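Local atomic coordinates of transcriptional regulator (GntR family) (Enterococcus faecalis, PDB entry 3DDV), a protein that probably regulates transcription as a GntR-family repressor or activator, its UTRA domain being the part that in relatives binds small effector molecules. Residues B[35-40]-B[51-56]. Sequence-based numbering, arbitrary orientation.
Sequences LRMERI and EVASIP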
loop_
_atom_site.group_PDB
_atom_site.type_symbol
_atom_site.label_atom_id
_atom_site.label_comp_id
_atom_site.label_asym_id
_atom_site.label_seq_id
_atom_site.Cartn_x
_atom_site.Cartn_y
_atom_site.Cartn_z
ATOM N N LEU B 35 5.698 28.278 -25.603
ATOM C CA LEU B 35 7.065 28.097 -26.050
ATOM C C LEU B 35 7.400 26.664 -25.750
ATOM O O LEU B 35 7.182 26.199 -24.651
ATOM C CB LEU B 35 8.015 29.001 -25.276
ATOM C CG LEU B 35 9.472 28.892 -25.713
ATOM C CD1 LEU B 35 9.587 29.359 -27.195
ATOM C CD2 LEU B 35 10.394 29.702 -24.800
ATOM N N ARG B 36 7.908 25.946 -26.726
ATOM C CA ARG B 36 8.179 24.562 -26.503
ATOM C C ARG B 36 9.610 24.365 -26.755
ATOM O O ARG B 36 10.110 24.773 -27.804
ATOM C CB ARG B 36 7.427 23.739 -27.493
ATOM C CG ARG B 36 7.250 22.340 -27.011
ATOM C CD ARG B 36 7.567 21.323 -28.057
ATOM N NE ARG B 36 6.822 20.150 -27.732
ATOM C CZ ARG B 36 5.515 20.023 -27.934
ATOM N NH1 ARG B 36 4.792 21.012 -28.539
ATOM N NH2 ARG B 36 4.924 18.872 -27.549
ATOM N N MET B 37 10.294 23.799 -25.784
ATOM C CA MET B 37 11.741 23.612 -25.877
ATOM C C MET B 37 12.154 22.247 -25.363
ATOM O O MET B 37 11.536 21.681 -24.447
ATOM C CB MET B 37 12.506 24.742 -25.202
ATOM C CG MET B 37 12.503 24.824 -23.695
ATOM S SD MET B 37 13.822 25.939 -23.112
ATOM C CE MET B 37 15.274 24.880 -23.246
ATOM N N GLU B 38 13.132 21.682 -26.055
ATOM C CA GLU B 38 13.620 20.333 -25.808
ATOM C C GLU B 38 15.083 20.449 -25.543
ATOM O O GLU B 38 15.763 21.208 -26.234
ATOM C CB GLU B 38 13.462 19.483 -27.040
ATOM C CG GLU B 38 12.073 19.029 -27.232
ATOM C CD GLU B 38 11.842 18.331 -28.532
ATOM O OE1 GLU B 38 12.796 18.094 -29.310
ATOM O OE2 GLU B 38 10.671 18.039 -28.764
ATOM N N ARG B 39 15.586 19.661 -24.609
ATOM C CA ARG B 39 16.905 19.909 -24.083
ATOM C C ARG B 39 17.525 18.619 -23.530
ATOM O O ARG B 39 16.847 17.854 -22.876
ATOM C CB ARG B 39 16.708 20.951 -22.993
ATOM C CG ARG B 39 17.921 21.463 -22.322
ATOM C CD ARG B 39 17.761 21.469 -20.765
ATOM N NE ARG B 39 16.816 22.484 -20.271
ATOM C CZ ARG B 39 17.103 23.783 -20.111
ATOM N NH1 ARG B 39 18.310 24.275 -20.407
ATOM N NH2 ARG B 39 16.153 24.598 -19.653
ATOM N N ILE B 40 18.793 18.369 -23.855
ATOM C CA ILE B 40 19.609 17.291 -23.240
ATOM C C ILE B 40 20.630 17.906 -22.262
ATOM O O ILE B 40 21.252 18.897 -22.575
ATOM C CB ILE B 40 20.367 16.473 -24.315
ATOM C CG1 ILE B 40 19.418 16.076 -25.451
ATOM C CG2 ILE B 40 20.969 15.254 -23.702
ATOM C CD1 ILE B 40 20.049 15.320 -26.558
ATOM N N GLU B 51 14.612 16.617 -21.665
ATOM C CA GLU B 51 13.483 17.317 -21.099
ATOM C C GLU B 51 12.702 18.086 -22.171
ATOM O O GLU B 51 13.271 18.842 -22.926
ATOM C CB GLU B 51 14.058 18.263 -20.033
ATOM C CG GLU B 51 13.154 19.367 -19.521
ATOM C CD GLU B 51 13.826 20.228 -18.473
ATOM O OE1 GLU B 51 14.029 19.684 -17.322
ATOM O OE2 GLU B 51 14.099 21.421 -18.797
ATOM N N VAL B 52 11.399 17.906 -22.208
ATOM C CA VAL B 52 10.529 18.784 -22.982
ATOM C C VAL B 52 9.882 19.774 -22.020
ATOM O O VAL B 52 9.268 19.384 -21.035
ATOM C CB VAL B 52 9.391 17.999 -23.711
ATOM C CG1 VAL B 52 8.640 18.913 -24.655
ATOM C CG2 VAL B 52 9.982 16.883 -24.434
ATOM N N ALA B 53 9.959 21.049 -22.335
ATOM C CA ALA B 53 9.319 22.024 -21.495
ATOM C C ALA B 53 8.395 22.916 -22.326
ATOM O O ALA B 53 8.751 23.372 -23.407
ATOM C CB ALA B 53 10.356 22.825 -20.756
ATOM N N SER B 54 7.201 23.146 -21.799
ATOM C CA SER B 54 6.251 24.026 -22.436
ATOM C C SER B 54 5.839 25.159 -21.493
ATOM O O SER B 54 5.374 24.916 -20.407
ATOM C CB SER B 54 5.028 23.243 -22.919
ATOM O OG SER B 54 5.314 22.516 -24.107
ATOM N N ILE B 55 6.013 26.398 -21.937
ATOM C CA ILE B 55 5.734 27.590 -21.142
ATOM C C ILE B 55 4.730 28.450 -21.937
ATOM O O ILE B 55 4.870 28.591 -23.125
ATOM C CB ILE B 55 7.033 28.393 -20.936
ATOM C CG1 ILE B 55 8.063 27.512 -20.247
ATOM C CG2 ILE B 55 6.776 29.676 -20.148
ATOM C CD1 ILE B 55 9.425 27.686 -20.743
ATOM N N PRO B 56 3.702 28.987 -21.276
ATOM C CA PRO B 56 2.775 29.871 -21.940
ATOM C C PRO B 56 3.564 30.966 -22.612
ATOM O O PRO B 56 4.434 31.535 -21.957
ATOM C CB PRO B 56 1.956 30.427 -20.784
ATOM C CG PRO B 56 1.970 29.349 -19.794
ATOM C CD PRO B 56 3.330 28.758 -19.867
#
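Leu35, Met37 and Arg39 each form a hydrogen-bonded antiparallel pair with Ile55, Ala53 and Glu51, respectively, joining 35-40 to 51-56 as neighbouring strands of a beta hairpin. The segment axes approach to 4.7 Å at 160°. Six backbone bonds close the ladder; that from Arg39 N to Glu51 O is the most bent, 130° at the hydrogen. In the non-hydrogen-bonded pairs Arg36-Ser54 and Glu38-Val52, CA-H...O contacts supplement it, such as Ser54 CA to Leu35 O at 3.2 Å.

On the face carrying Leu35, Met37 and Arg39, the Arg39 and Glu51 side chains run side by side. Arg39 NE meets Glu51 OE2 at 3.3 Å in a salt bridge. The carboxylate oxygen lies near the guanidinium plane, but NE stands above the carboxylate plane, the two groups being turned 88° apart. Met37 CE rests over the centre of one face of the Arg39 guanidinium, 3.7 Å above its plane, while Met37 CG packs against Ala53 CB at 4.2 Å. Thr69 O, in helix 65-70, accepts a hydrogen bond from Arg39 NH1.

On the opposite face, which carries Arg36, Glu38, Val52 and Ser54, CG of Arg36, anti to its backbone N, comes within 3.5 Å of Ser54 OG, which is hydrogen-bonded to Glu22. Val52 divides its methyls: CG1 approaches Arg36 NE obliquely, and CG2 lies beside Glu38 CG.

Strands 8-16 and 126-135 flank this hairpin within the antiparallel sheet of the UTRA domain. The buried Arg39 charge is thus met by a carboxylate at NE and a carbonyl at NH1, which would be expected to offset its burial partly and restrict guanidinium rotation, although the nearby Arg41 guanidinium would work against this balance.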